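Local coordinates for esterase LipW (Mycobacterium marinum, PDB 3QH4), which probably hydrolyses carboxylic esters as an alpha/beta-hydrolase-fold esterase with strict substrate selectivity, at residues R106-L111 / V119-Y124; E141-V146 / R158-A163. One frame throughout, in Å; residues are numbered along the deposited sequence.

Interaction 1 (R106-L111 / V119-Y124); sequences RQCLEL and VVSVDY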
ATOM      1  N   ARG A 106       9.810   5.308  -4.149  1.00  6.51           N
ATOM      2  CA  ARG A 106      10.834   4.268  -4.295  1.00  6.42           C
ATOM      3  C   ARG A 106      10.168   2.920  -4.600  1.00  6.37           C
ATOM      4  O   ARG A 106      10.591   2.209  -5.504  1.00  6.44           O
ATOM      5  CB  ARG A 106      11.707   4.163  -3.046  1.00  6.51           C
ATOM      6  CG  ARG A 106      12.810   3.092  -3.151  1.00  5.40           C
ATOM      7  CD  ARG A 106      13.823   3.369  -4.265  1.00  7.14           C
ATOM      8  NE  ARG A 106      14.946   2.414  -4.217  1.00  8.37           N
ATOM      9  CZ  ARG A 106      16.015   2.535  -3.435  1.00  9.01           C
ATOM     10  NH1 ARG A 106      16.135   3.563  -2.575  1.00  8.88           N
ATOM     11  NH2 ARG A 106      16.966   1.593  -3.487  1.00 10.25           N
ATOM     12  N   GLN A 107       9.136   2.565  -3.821  1.00  5.13           N
ATOM     13  CA  GLN A 107       8.422   1.317  -4.048  1.00  5.49           C
ATOM     14  C   GLN A 107       7.909   1.215  -5.486  1.00  5.59           C
ATOM     15  O   GLN A 107       8.005   0.151  -6.111  1.00  5.77           O
ATOM     16  CB  GLN A 107       7.281   1.192  -3.018  1.00  5.60           C
ATOM     17  CG  GLN A 107       6.201   0.078  -3.271  1.00  7.53           C
ATOM     18  CD  GLN A 107       6.721  -1.350  -2.990  1.00  6.93           C
ATOM     19  OE1 GLN A 107       6.440  -1.926  -1.931  1.00 10.43           O
ATOM     20  NE2 GLN A 107       7.439  -1.924  -3.948  1.00  9.39           N
ATOM     21  N   CYS A 108       7.359   2.324  -6.004  1.00  5.24           N
ATOM     22  CA  CYS A 108       6.786   2.339  -7.352  1.00  5.41           C
ATOM     23  C   CYS A 108       7.888   2.127  -8.381  1.00  4.94           C
ATOM     24  O   CYS A 108       7.686   1.375  -9.347  1.00  6.19           O
ATOM     25  CB  CYS A 108       6.014   3.646  -7.626  1.00  4.83           C
ATOM     26  SG  CYS A 108       4.449   3.714  -6.698  1.00  6.79           S
ATOM     27  N   LEU A 109       9.033   2.783  -8.188  1.00  6.05           N
ATOM     28  CA  LEU A 109      10.145   2.651  -9.120  1.00  6.29           C
ATOM     29  C   LEU A 109      10.615   1.199  -9.162  1.00  6.79           C
ATOM     30  O   LEU A 109      10.955   0.658 -10.228  1.00  7.76           O
ATOM     31  CB  LEU A 109      11.321   3.559  -8.734  1.00  6.75           C
ATOM     32  CG  LEU A 109      11.032   5.059  -8.918  1.00  7.07           C
ATOM     33  CD1 LEU A 109      12.096   5.823  -8.142  1.00  8.51           C
ATOM     34  CD2 LEU A 109      10.989   5.489 -10.408  1.00  7.57           C
ATOM     35  N   GLU A 110      10.664   0.590  -7.978  1.00  6.51           N
ATOM     36  CA  GLU A 110      11.130  -0.798  -7.865  1.00  6.40           C
ATOM     37  C   GLU A 110      10.174  -1.745  -8.550  1.00  6.83           C
ATOM     38  O   GLU A 110      10.610  -2.630  -9.300  1.00  6.64           O
ATOM     39  CB  GLU A 110      11.404  -1.199  -6.410  1.00  6.74           C
ATOM     40  CG  GLU A 110      12.512  -0.350  -5.726  1.00  7.27           C
ATOM     41  CD  GLU A 110      13.909  -0.555  -6.285  1.00  8.23           C
ATOM     42  OE1 GLU A 110      14.185  -1.587  -6.941  1.00  7.52           O
ATOM     43  OE2 GLU A 110      14.744   0.345  -6.069  1.00  9.45           O
ATOM     44  N   LEU A 111       8.868  -1.557  -8.337  1.00  6.83           N
ATOM     45  CA  LEU A 111       7.873  -2.408  -9.005  1.00  7.00           C
ATOM     46  C   LEU A 111       7.965  -2.285 -10.527  1.00  6.97           C
ATOM     47  O   LEU A 111       8.024  -3.293 -11.231  1.00  6.88           O
ATOM     48  CB  LEU A 111       6.453  -2.057  -8.559  1.00  7.46           C
ATOM     49  CG  LEU A 111       6.080  -2.373  -7.111  1.00 10.54           C
ATOM     50  CD1 LEU A 111       4.639  -1.936  -6.829  1.00 12.48           C
ATOM     51  CD2 LEU A 111       6.246  -3.870  -6.811  1.00 13.06           C
ATOM     52  N   VAL A 119       3.276   1.558 -13.692  1.00  6.39           N
ATOM     53  CA  VAL A 119       2.591   1.699 -12.407  1.00  5.87           C
ATOM     54  C   VAL A 119       1.883   3.059 -12.436  1.00  6.70           C
ATOM     55  O   VAL A 119       2.481   4.078 -12.819  1.00  7.67           O
ATOM     56  CB  VAL A 119       3.601   1.649 -11.235  1.00  5.31           C
ATOM     57  CG1 VAL A 119       2.900   1.879  -9.875  1.00  6.58           C
ATOM     58  CG2 VAL A 119       4.359   0.286 -11.207  1.00  4.56           C
ATOM     59  N   VAL A 120       0.627   3.075 -12.017  1.00  6.14           N
ATOM     60  CA  VAL A 120      -0.096   4.352 -11.865  1.00  7.08           C
ATOM     61  C   VAL A 120      -0.388   4.494 -10.379  1.00  6.39           C
ATOM     62  O   VAL A 120      -1.190   3.729  -9.821  1.00  6.89           O
ATOM     63  CB  VAL A 120      -1.375   4.398 -12.716  1.00  6.73           C
ATOM     64  CG1 VAL A 120      -2.150   5.712 -12.549  1.00  7.24           C
ATOM     65  CG2 VAL A 120      -1.019   4.196 -14.207  1.00  8.63           C
ATOM     66  N   SER A 121       0.263   5.485  -9.755  1.00  6.38           N
ATOM     67  CA  SER A 121       0.145   5.700  -8.314  1.00  6.54           C
ATOM     68  C   SER A 121      -0.922   6.770  -8.060  1.00  6.06           C
ATOM     69  O   SER A 121      -0.894   7.847  -8.696  1.00  7.00           O
ATOM     70  CB  SER A 121       1.509   6.124  -7.746  1.00  5.89           C
ATOM     71  OG  SER A 121       1.401   6.435  -6.371  1.00  5.45           O
ATOM     72  N   VAL A 122      -1.827   6.473  -7.119  1.00  5.17           N
ATOM     73  CA  VAL A 122      -3.011   7.315  -6.854  1.00  5.49           C
ATOM     74  C   VAL A 122      -2.769   8.313  -5.719  1.00  6.16           C
ATOM     75  O   VAL A 122      -2.418   7.900  -4.596  1.00  5.19           O
ATOM     76  CB  VAL A 122      -4.242   6.437  -6.477  1.00  5.56           C
ATOM     77  CG1 VAL A 122      -5.503   7.316  -6.251  1.00  6.06           C
ATOM     78  CG2 VAL A 122      -4.527   5.385  -7.512  1.00  6.42           C
ATOM     79  N   ASP A 123      -2.943   9.605  -5.996  1.00  5.25           N
ATOM     80  CA  ASP A 123      -2.841  10.612  -4.928  1.00  5.98           C
ATOM     81  C   ASP A 123      -4.237  10.780  -4.344  1.00  6.41           C
ATOM     82  O   ASP A 123      -4.939  11.768  -4.653  1.00  6.48           O
ATOM     83  CB  ASP A 123      -2.342  11.954  -5.494  1.00  6.67           C
ATOM     84  CG  ASP A 123      -1.971  12.954  -4.425  1.00  9.80           C
ATOM     85  OD1 ASP A 123      -1.862  12.594  -3.242  1.00 11.63           O
ATOM     86  OD2 ASP A 123      -1.759  14.142  -4.791  1.00 12.38           O
ATOM     87  N   TYR A 124      -4.641   9.804  -3.525  1.00  5.54           N
ATOM     88  CA  TYR A 124      -5.990   9.805  -2.956  1.00  6.08           C
ATOM     89  C   TYR A 124      -6.179  10.797  -1.817  1.00  6.02           C
ATOM     90  O   TYR A 124      -5.220  11.167  -1.112  1.00  7.06           O
ATOM     91  CB  TYR A 124      -6.363   8.390  -2.493  1.00  5.98           C
ATOM     92  CG  TYR A 124      -5.420   7.771  -1.483  1.00  5.74           C
ATOM     93  CD1 TYR A 124      -4.410   6.873  -1.886  1.00  5.08           C
ATOM     94  CD2 TYR A 124      -5.539   8.064  -0.129  1.00  6.05           C
ATOM     95  CE1 TYR A 124      -3.559   6.260  -0.928  1.00  5.15           C
ATOM     96  CE2 TYR A 124      -4.707   7.460   0.832  1.00  5.61           C
ATOM     97  CZ  TYR A 124      -3.724   6.560   0.416  1.00  5.32           C
ATOM     98  OH  TYR A 124      -2.916   5.990   1.346  1.00  7.92           O
TER
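C108 meets both V119 and S121, residues two apart on one face of the strand, and L111, one helical turn on, meets V119. The evidence for an apolar contact is direct: no hydrogen bond crosses between the segments, and the meetings are at van der Waals range. C108 SG lies 4.0 Å from V119 CG1 and 3.9 Å from S121 CB, so one sulfur bears on both strand residues. Its torsion explains this: SG is opposite the carbonyl carbon and beside the backbone N (chi1 -72°), which leads it out over the strand. V119 divides its branches, with CG1 given to the sulfur while CG2 packs 4.1 Å from L111 CB and also rests near the backbone O of C108. The axes of 106-111 and 119-122 run nearly antiparallel (162°), and their closest approach is 9.2 Å.

The charged side chains of the helix, R106 and E110, lie away from the strand and pair with each other. R106 NE binds E110 OE2 at 2.8 Å in a nearly straight salt bridge (172°) one turn along the helix; the carboxylate oxygen lies in the guanidinium plane and offers its anti lone pair. E110 OE1 also pairs with R113 and R114, and R106 NH2 with E296.

The contact belongs to the beta-alpha-beta unit 85-91, 105-115, 118-122. C108 also reaches Y78 and Y90 on the strands flanking 118-122, while V120 and V122 turn to helix 134-148 across the sheet.

Interaction 2 (E141-V146 / R158-A163); sequences EVLTWV and RRLAVA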
ATOM      1  N   GLU A 141     -11.738   5.674  -9.401  1.00  8.36           N
ATOM      2  CA  GLU A 141     -11.708   6.642 -10.483  1.00 10.37           C
ATOM      3  C   GLU A 141     -10.445   6.445 -11.323  1.00  9.95           C
ATOM      4  O   GLU A 141     -10.519   6.427 -12.571  1.00  8.96           O
ATOM      5  CB  GLU A 141     -11.761   8.059  -9.897  1.00 11.28           C
ATOM      6  CG  GLU A 141     -11.864   9.167 -10.927  1.00 18.93           C
ATOM      7  CD  GLU A 141     -13.302   9.495 -11.351  1.00 27.25           C
ATOM      8  OE1 GLU A 141     -14.244   8.708 -11.074  1.00 32.47           O
ATOM      9  OE2 GLU A 141     -13.478  10.562 -11.976  1.00 31.81           O
ATOM     10  N   VAL A 142      -9.302   6.257 -10.648  1.00  7.99           N
ATOM     11  CA  VAL A 142      -8.047   6.066 -11.365  1.00  7.55           C
ATOM     12  C   VAL A 142      -8.049   4.751 -12.120  1.00  7.74           C
ATOM     13  O   VAL A 142      -7.688   4.718 -13.294  1.00  9.29           O
ATOM     14  CB  VAL A 142      -6.801   6.197 -10.455  1.00  7.31           C
ATOM     15  CG1 VAL A 142      -5.497   5.836 -11.232  1.00  6.01           C
ATOM     16  CG2 VAL A 142      -6.728   7.630  -9.929  1.00  5.71           C
ATOM     17  N   LEU A 143      -8.480   3.679 -11.471  1.00  7.54           N
ATOM     18  CA  LEU A 143      -8.506   2.382 -12.157  1.00  8.09           C
ATOM     19  C   LEU A 143      -9.396   2.423 -13.423  1.00  9.13           C
ATOM     20  O   LEU A 143      -9.003   1.907 -14.470  1.00  9.57           O
ATOM     21  CB  LEU A 143      -8.963   1.265 -11.217  1.00  8.67           C
ATOM     22  CG  LEU A 143      -8.900  -0.136 -11.870  1.00  9.62           C
ATOM     23  CD1 LEU A 143      -8.432  -1.111 -10.794  1.00 13.07           C
ATOM     24  CD2 LEU A 143     -10.248  -0.520 -12.434  1.00 15.06           C
ATOM     25  N   THR A 144     -10.580   3.028 -13.320  1.00  8.80           N
ATOM     26  CA  THR A 144     -11.489   3.158 -14.487  1.00 10.32           C
ATOM     27  C   THR A 144     -10.824   3.935 -15.629  1.00 10.72           C
ATOM     28  O   THR A 144     -10.953   3.573 -16.809  1.00 11.53           O
ATOM     29  CB  THR A 144     -12.830   3.828 -14.051  1.00 10.42           C
ATOM     30  OG1 THR A 144     -13.451   2.992 -13.074  1.00 12.79           O
ATOM     31  CG2 THR A 144     -13.796   4.005 -15.257  1.00 14.83           C
ATOM     32  N   TRP A 145     -10.103   4.990 -15.263  1.00 10.24           N
ATOM     33  CA  TRP A 145      -9.414   5.853 -16.215  1.00 11.48           C
ATOM     34  C   TRP A 145      -8.259   5.117 -16.903  1.00 11.47           C
ATOM     35  O   TRP A 145      -8.058   5.253 -18.121  1.00 12.43           O
ATOM     36  CB  TRP A 145      -8.928   7.084 -15.463  1.00 10.98           C
ATOM     37  CG  TRP A 145      -8.095   8.058 -16.218  1.00 13.43           C
ATOM     38  CD1 TRP A 145      -8.544   9.133 -16.949  1.00 13.88           C
ATOM     39  CD2 TRP A 145      -6.660   8.123 -16.250  1.00 14.89           C
ATOM     40  NE1 TRP A 145      -7.479   9.842 -17.450  1.00 14.24           N
ATOM     41  CE2 TRP A 145      -6.313   9.261 -17.027  1.00 15.99           C
ATOM     42  CE3 TRP A 145      -5.632   7.351 -15.681  1.00 13.38           C
ATOM     43  CZ2 TRP A 145      -4.990   9.623 -17.272  1.00 15.53           C
ATOM     44  CZ3 TRP A 145      -4.331   7.710 -15.919  1.00 14.50           C
ATOM     45  CH2 TRP A 145      -4.011   8.841 -16.701  1.00 14.02           C
ATOM     46  N   VAL A 146      -7.526   4.304 -16.138  1.00 10.64           N
ATOM     47  CA  VAL A 146      -6.444   3.491 -16.673  1.00 10.54           C
ATOM     48  C   VAL A 146      -6.973   2.561 -17.755  1.00 11.41           C
ATOM     49  O   VAL A 146      -6.394   2.460 -18.833  1.00 12.13           O
ATOM     50  CB  VAL A 146      -5.737   2.697 -15.529  1.00 10.32           C
ATOM     51  CG1 VAL A 146      -4.882   1.573 -16.057  1.00 10.15           C
ATOM     52  CG2 VAL A 146      -4.940   3.679 -14.667  1.00  8.39           C
ATOM     53  N   ARG A 158      -5.704  -5.951 -20.422  1.00 14.41           N
ATOM     54  CA  ARG A 158      -5.855  -7.372 -20.103  1.00 13.65           C
ATOM     55  C   ARG A 158      -4.853  -7.849 -19.044  1.00 13.24           C
ATOM     56  O   ARG A 158      -4.944  -8.998 -18.556  1.00 13.15           O
ATOM     57  CB  ARG A 158      -5.729  -8.244 -21.354  1.00 15.74           C
ATOM     58  N   ARG A 159      -3.893  -6.981 -18.694  1.00 11.21           N
ATOM     59  CA  ARG A 159      -2.883  -7.334 -17.680  1.00 10.52           C
ATOM     60  C   ARG A 159      -2.844  -6.215 -16.646  1.00 10.64           C
ATOM     61  O   ARG A 159      -1.880  -5.444 -16.559  1.00 10.76           O
ATOM     62  CB  ARG A 159      -1.503  -7.627 -18.305  1.00 11.54           C
ATOM     63  CG  ARG A 159      -1.481  -8.939 -19.051  1.00 13.68           C
ATOM     64  CD  ARG A 159      -0.082  -9.197 -19.624  1.00 16.02           C
ATOM     65  NE  ARG A 159       0.197  -8.264 -20.706  1.00 18.46           N
ATOM     66  CZ  ARG A 159       1.405  -8.013 -21.180  1.00 19.41           C
ATOM     67  NH1 ARG A 159       2.471  -8.624 -20.652  1.00 17.41           N
ATOM     68  NH2 ARG A 159       1.537  -7.145 -22.188  1.00 21.08           N
ATOM     69  N   LEU A 160      -3.933  -6.122 -15.893  1.00  9.55           N
ATOM     70  CA  LEU A 160      -4.080  -5.091 -14.862  1.00  9.16           C
ATOM     71  C   LEU A 160      -3.970  -5.715 -13.483  1.00  8.36           C
ATOM     72  O   LEU A 160      -4.684  -6.683 -13.165  1.00  8.80           O
ATOM     73  CB  LEU A 160      -5.418  -4.368 -15.012  1.00  9.53           C
ATOM     74  CG  LEU A 160      -5.868  -3.457 -13.852  1.00 11.03           C
ATOM     75  CD1 LEU A 160      -5.063  -2.190 -13.874  1.00 12.47           C
ATOM     76  CD2 LEU A 160      -7.390  -3.127 -14.045  1.00 14.19           C
ATOM     77  N   ALA A 161      -3.058  -5.148 -12.679  1.00  6.21           N
ATOM     78  CA  ALA A 161      -2.866  -5.563 -11.291  1.00  5.39           C
ATOM     79  C   ALA A 161      -3.161  -4.363 -10.387  1.00  5.06           C
ATOM     80  O   ALA A 161      -3.153  -3.207 -10.839  1.00  5.90           O
ATOM     81  CB  ALA A 161      -1.431  -6.059 -11.075  1.00  5.64           C
ATOM     82  N   VAL A 162      -3.422  -4.651  -9.119  1.00  4.27           N
ATOM     83  CA  VAL A 162      -3.612  -3.613  -8.118  1.00  5.43           C
ATOM     84  C   VAL A 162      -2.606  -3.884  -6.993  1.00  5.88           C
ATOM     85  O   VAL A 162      -2.211  -5.036  -6.777  1.00  6.40           O
ATOM     86  CB  VAL A 162      -5.080  -3.569  -7.595  1.00  4.74           C
ATOM     87  CG1 VAL A 162      -6.074  -3.191  -8.736  1.00  5.31           C
ATOM     88  CG2 VAL A 162      -5.509  -4.912  -6.963  1.00  5.61           C
ATOM     89  N   ALA A 163      -2.154  -2.831  -6.316  1.00  4.76           N
ATOM     90  CA  ALA A 163      -1.103  -2.991  -5.340  1.00  4.81           C
ATOM     91  C   ALA A 163      -1.182  -1.861  -4.347  1.00  3.84           C
ATOM     92  O   ALA A 163      -1.707  -0.774  -4.657  1.00  4.33           O
ATOM     93  CB  ALA A 163       0.295  -2.981  -6.037  1.00  5.01           C
TER
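V146 N donates to V142 O at 2.9 Å, a regular helical bond that holds V146 one turn from L143, the two residues that face the strand. The setting is the alpha/beta hydrolase sheet: helix 134-148 links the parallel strands 118-122 and 160-165, a beta-alpha-beta crossover that passes over strand 85-91, which lies between them. Helix segment and strand run almost antiparallel (160° between axes), and their 11.0 Å closest approach leaves the gap to be bridged by side chains. All four touching residues are buried, and no hydrogen bond joins the segments.

L160 splits its two methyls between the helix residues: L160 CD2 lies 4.0 Å from L143 CD1, whereas L160 CD1 meets V146 CG1 more loosely, at 4.4 Å. Extension of L160 from the strand comes from CG lying opposite its own backbone N (chi1 168°). V187 also packs on L160 and V162, and P185 on L143. Just ahead of L160 in the chain, R159 NE forms a salt bridge with D156 OD2, well away from the helix. Beyond V162 the strand leads to S166, whose surroundings fit a nucleophile elbow and which is probably the catalytic serine; V162 lies near that turn without touching it.

L143 chi2, at 142°, departs from a fully staggered value, and the branch placed by it, CD1, makes the closest approach of the contact, 3.8 Å to V162 CG1.

How the interactions relate
Both interactions are buried, apolar and without cross-segment hydrogen bonds, yet they lie on opposite faces of one sheet. Strand 118-122 shows this: its alternate residues serve interaction 1 on one face, and on the other V120 packs on V142 and V146 of helix 134-148, and V122 on V142, with V120 CG1 3.6 Å from V142 CG1. V146 thus contributes to interaction 2 and to the join between them. Interaction 1 lies nearer the chain centre (about 9 Å against 15 Å, centre to centre), brings its helix closer, and mixes a cysteine sulfur and a serine CB with valine and leucine carbons; interaction 2 spans a wider gap with leucine and valine side chains alone.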